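Local coordinates for putative major capsid protein (Cafeteriavirus-dependent mavirus, PDB 6G44), which probably builds the icosahedral shell of the virophage as a trimeric, double jelly-roll capsomer, at residues C[102-107]-C[205-210]; C[108-113]-C[121-126]. One frame throughout, in Å; residues are numbered along the deposited sequence.

Interaction 1 (C[102-107]-C[205-210])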
# COMPACT_ATOMS: atom_id res chain seq x y z
N PRO C 102 6.37 16.39 14.65
CA PRO C 102 7.17 17.34 15.47
C PRO C 102 6.38 18.51 16.03
O PRO C 102 6.78 19.06 17.07
CB PRO C 102 8.24 17.82 14.50
CG PRO C 102 7.60 17.68 13.15
CD PRO C 102 6.79 16.41 13.24
N VAL C 103 5.29 18.90 15.39
CA VAL C 103 4.44 19.96 15.94
C VAL C 103 3.72 19.46 17.16
O VAL C 103 3.79 20.09 18.22
CB VAL C 103 3.50 20.57 14.90
CG1 VAL C 103 2.47 21.52 15.52
CG2 VAL C 103 4.31 21.25 13.81
N ASN C 104 3.00 18.35 17.06
CA ASN C 104 2.25 17.87 18.23
C ASN C 104 3.17 17.38 19.37
O ASN C 104 2.81 17.53 20.55
CB ASN C 104 1.19 16.84 17.82
CG ASN C 104 0.04 17.49 17.10
OD1 ASN C 104 -0.82 18.09 17.74
ND2 ASN C 104 0.01 17.37 15.76
N ARG C 105 4.35 16.87 19.03
CA ARG C 105 5.36 16.52 20.05
C ARG C 105 5.78 17.70 20.89
O ARG C 105 6.23 17.52 22.03
CB ARG C 105 6.62 15.94 19.41
CG ARG C 105 6.56 14.47 19.08
CD ARG C 105 7.93 13.95 18.61
NE ARG C 105 9.04 14.24 19.51
CZ ARG C 105 9.48 13.45 20.50
NH1 ARG C 105 10.54 13.83 21.24
NH2 ARG C 105 8.87 12.29 20.78
N SER C 106 5.67 18.89 20.30
CA SER C 106 6.13 20.14 20.93
C SER C 106 5.04 20.83 21.75
O SER C 106 5.27 21.96 22.21
CB SER C 106 6.62 21.08 19.84
OG SER C 106 7.78 20.57 19.21
N ILE C 107 3.87 20.22 21.94
CA ILE C 107 2.78 20.88 22.65
C ILE C 107 2.27 19.97 23.76
O ILE C 107 1.42 19.11 23.55
CB ILE C 107 1.63 21.28 21.70
CG1 ILE C 107 2.09 22.13 20.53
CG2 ILE C 107 0.52 21.98 22.50
CD1 ILE C 107 1.09 22.20 19.37
N ALA C 205 -1.53 19.16 11.24
CA ALA C 205 -2.81 19.27 11.90
C ALA C 205 -2.63 19.28 13.41
O ALA C 205 -1.86 18.46 13.95
CB ALA C 205 -3.72 18.12 11.48
N LEU C 206 -3.34 20.17 14.11
CA LEU C 206 -3.33 20.15 15.57
C LEU C 206 -4.17 19.00 16.11
O LEU C 206 -5.35 18.90 15.74
CB LEU C 206 -3.90 21.46 16.10
CG LEU C 206 -3.99 21.61 17.62
CD1 LEU C 206 -2.66 21.43 18.32
CD2 LEU C 206 -4.57 22.99 17.95
N VAL C 207 -3.60 18.18 17.00
CA VAL C 207 -4.29 17.07 17.66
C VAL C 207 -4.68 17.52 19.06
O VAL C 207 -3.92 17.38 20.03
CB VAL C 207 -3.39 15.82 17.69
CG1 VAL C 207 -4.04 14.66 18.41
CG2 VAL C 207 -3.04 15.45 16.25
N ALA C 208 -5.86 18.14 19.15
CA ALA C 208 -6.35 18.72 20.42
C ALA C 208 -7.84 18.80 20.38
O ALA C 208 -8.38 19.36 19.44
CB ALA C 208 -5.75 20.10 20.63
N ASN C 209 -8.53 18.28 21.39
CA ASN C 209 -10.00 18.34 21.39
C ASN C 209 -10.49 19.81 21.20
O ASN C 209 -9.91 20.71 21.82
CB ASN C 209 -10.57 17.79 22.69
CG ASN C 209 -10.28 16.30 22.88
OD1 ASN C 209 -9.13 15.86 22.79
ND2 ASN C 209 -11.32 15.53 23.18
N PRO C 210 -11.48 20.07 20.35
CA PRO C 210 -12.33 19.13 19.61
C PRO C 210 -11.95 18.96 18.13
O PRO C 210 -12.83 18.59 17.32
CB PRO C 210 -13.70 19.81 19.71
CG PRO C 210 -13.33 21.26 19.54
CD PRO C 210 -12.02 21.45 20.24
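In the double jelly-roll of this capsid protein, the short helical turn at 102-105 lies against the loop that leaves strand 195-205, and one amide, that of Asn-104, spans the gap. Its CG stands anti to the carbonyl carbon (chi1 -72°), which aims the carboxamide at the loop backbone and lets it bond there on two sides. ND2 gives a hydrogen to Ala-205 O at 2.8 Å; the acceptor lies in the amide plane and is met nearly along its C=O axis. OD1 receives Val-207 N at 2.9 Å in a bond of 164° at the hydrogen, although this donor sits above the carbonyl plane. ND2 also bonds Glu-204 OE2, so three bonds fix the rotation of this buried group. Val-207 crosses the amide at about a right angle, with its CG2 3.6 Å from Asn-104 ND2, and Pro-123 and Ile-127 of helix 123-130 pack on Asn-104 as well. Leu-206 starts out directed away from the turn, but its CD1 turns back to touch both Asn-104 OD1 and the tip of Ile-107. There the two aliphatic chains cross almost perpendicularly and meet tip to tip, Ile-107 CD1 lying 4.0 Å from Leu-206 CD1.

Interaction 2 (C[108-113]-C[121-126]); sequences PVAVIN and SYPAQL
Two backbone hydrogen bonds set the frame of this contact, an antiparallel pairing that runs straight into a helix N-terminus. Ala-110 and Ser-121 form a hydrogen-bonded pair: Ala-110 N reaches Ser-121 O at 2.9 Å, and Ser-121 N returns the bond to Ala-110 O at the same length, this second one nearly along the C=O axis. Both are close to straight. Weaker CA-H...O contacts continue beside them, from Val-109 CA to Ser-121 O (3.4 Å) and from Tyr-122 CA to Pro-108 O (3.3 Å). Pro-108 O also lies at the edge of the Tyr-122 ring, near its plane, and accepts a hydrogen from a water oxygen at 2.7 Å. The same water accepts from Gln-125 N in the first turn of the helix, bridging the two segments. Among apolar contacts, Val-109 and Tyr-122 run side by side in the same direction, Val-109 CG2 touching Tyr-122 CE1 at 3.8 Å. Pro-123 packs its ring against Ala-110, with Pro-123 CG 3.9 Å from Ala-110 CB. Tyr-122 occupies the N-cap position, and Pro-123 opens helix 123-130. Strand 110-114 pairs antiparallel with strand 117-121 and also with strand 222-235, while on the helix Gln-125 and Leu-126 touch strand 286-305.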
# COMPACT_ATOMS: atom_id res chain seq x y z
N PRO C 108 2.77 20.17 24.99
CA PRO C 108 2.31 19.31 26.07
C PRO C 108 0.86 19.49 26.51
O PRO C 108 0.23 18.53 26.95
CB PRO C 108 3.25 19.63 27.23
CG PRO C 108 4.36 20.38 26.67
CD PRO C 108 3.97 20.94 25.34
N VAL C 109 0.36 20.72 26.38
CA VAL C 109 -1.01 21.02 26.74
C VAL C 109 -1.52 22.12 25.81
O VAL C 109 -0.77 23.02 25.40
CB VAL C 109 -1.13 21.38 28.25
CG1 VAL C 109 -0.20 22.52 28.63
CG2 VAL C 109 -2.58 21.71 28.60
N ALA C 110 -2.79 21.97 25.43
CA ALA C 110 -3.50 22.94 24.62
C ALA C 110 -4.87 23.18 25.22
O ALA C 110 -5.50 22.27 25.78
CB ALA C 110 -3.62 22.41 23.19
N VAL C 111 -5.31 24.44 25.12
CA VAL C 111 -6.66 24.81 25.49
C VAL C 111 -7.32 25.47 24.30
O VAL C 111 -6.79 26.44 23.75
CB VAL C 111 -6.71 25.75 26.71
CG1 VAL C 111 -8.15 26.10 27.04
CG2 VAL C 111 -6.02 25.10 27.90
N ILE C 112 -8.45 24.93 23.87
CA ILE C 112 -9.25 25.54 22.82
C ILE C 112 -10.54 26.08 23.43
O ILE C 112 -11.18 25.40 24.22
CB ILE C 112 -9.52 24.54 21.66
CG1 ILE C 112 -8.18 24.14 21.02
CG2 ILE C 112 -10.48 25.17 20.64
CD1 ILE C 112 -8.29 23.14 19.87
N ASN C 113 -10.85 27.33 23.09
CA ASN C 113 -12.09 27.99 23.51
C ASN C 113 -12.96 28.20 22.28
O ASN C 113 -12.55 28.88 21.32
CB ASN C 113 -11.73 29.32 24.17
CG ASN C 113 -12.95 30.07 24.71
OD1 ASN C 113 -14.02 30.05 24.13
ND2 ASN C 113 -12.75 30.79 25.81
N SER C 121 -6.60 19.64 26.47
CA SER C 121 -6.05 18.35 26.03
C SER C 121 -4.54 18.40 25.98
O SER C 121 -3.92 19.43 26.23
CB SER C 121 -6.68 17.96 24.71
OG SER C 121 -6.22 18.75 23.70
N TYR C 122 -3.94 17.25 25.65
CA TYR C 122 -2.51 17.06 25.81
C TYR C 122 -1.93 16.48 24.52
O TYR C 122 -1.78 15.24 24.40
CB TYR C 122 -2.28 16.14 27.02
CG TYR C 122 -2.93 16.71 28.25
CD1 TYR C 122 -2.31 17.70 28.96
CD2 TYR C 122 -4.20 16.30 28.64
CE1 TYR C 122 -2.93 18.28 30.08
CE2 TYR C 122 -4.83 16.87 29.73
CZ TYR C 122 -4.17 17.85 30.45
OH TYR C 122 -4.83 18.40 31.55
N PRO C 123 -1.64 17.34 23.54
CA PRO C 123 -1.30 16.83 22.20
C PRO C 123 -0.09 15.90 22.18
O PRO C 123 -0.10 14.90 21.44
CB PRO C 123 -1.04 18.12 21.42
CG PRO C 123 -1.94 19.13 22.07
CD PRO C 123 -1.85 18.82 23.53
N ALA C 124 0.98 16.21 22.92
CA ALA C 124 2.19 15.36 22.87
C ALA C 124 1.85 13.96 23.40
O ALA C 124 2.31 12.96 22.85
CB ALA C 124 3.30 15.99 23.68
N GLN C 125 1.08 13.90 24.48
CA GLN C 125 0.65 12.61 25.06
C GLN C 125 -0.27 11.87 24.07
O GLN C 125 -0.13 10.64 23.88
CB GLN C 125 -0.04 12.89 26.41
CG GLN C 125 -0.56 11.69 27.16
CD GLN C 125 -1.22 12.14 28.45
OE1 GLN C 125 -2.36 12.61 28.44
NE2 GLN C 125 -0.51 11.97 29.57
N LEU C 126 -1.17 12.60 23.42
CA LEU C 126 -2.17 12.03 22.49
C LEU C 126 -1.45 11.42 21.28
O LEU C 126 -1.71 10.27 20.92
CB LEU C 126 -3.18 13.08 21.98
CG LEU C 126 -4.45 13.54 22.71
CD1 LEU C 126 -4.99 14.81 22.07
CD2 LEU C 126 -5.52 12.47 22.68
O HOH W 1 1.16 16.00 26.56

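Coming from the N terminus, the chain makes the helical turn 102-105 and passes through a short connection into strand 110-114, reverses into strand 117-121, and enters helix 123-130. Interaction 2 closes this short hairpin loop, with seven residues between the closest ends of its segments. Interaction 1 closes a far longer one, when the chain returns beyond strand 195-205, so the hairpin is nested inside it. The centres lie about 7 Å apart and the contacts touch: Ile-107 O and Ala-124 N are probably hydrogen-bonded, and Ser-121 OG packs on Ala-208 CA. Together they join the helical turn, the hairpin, helix 123-130 and the 205-210 loop.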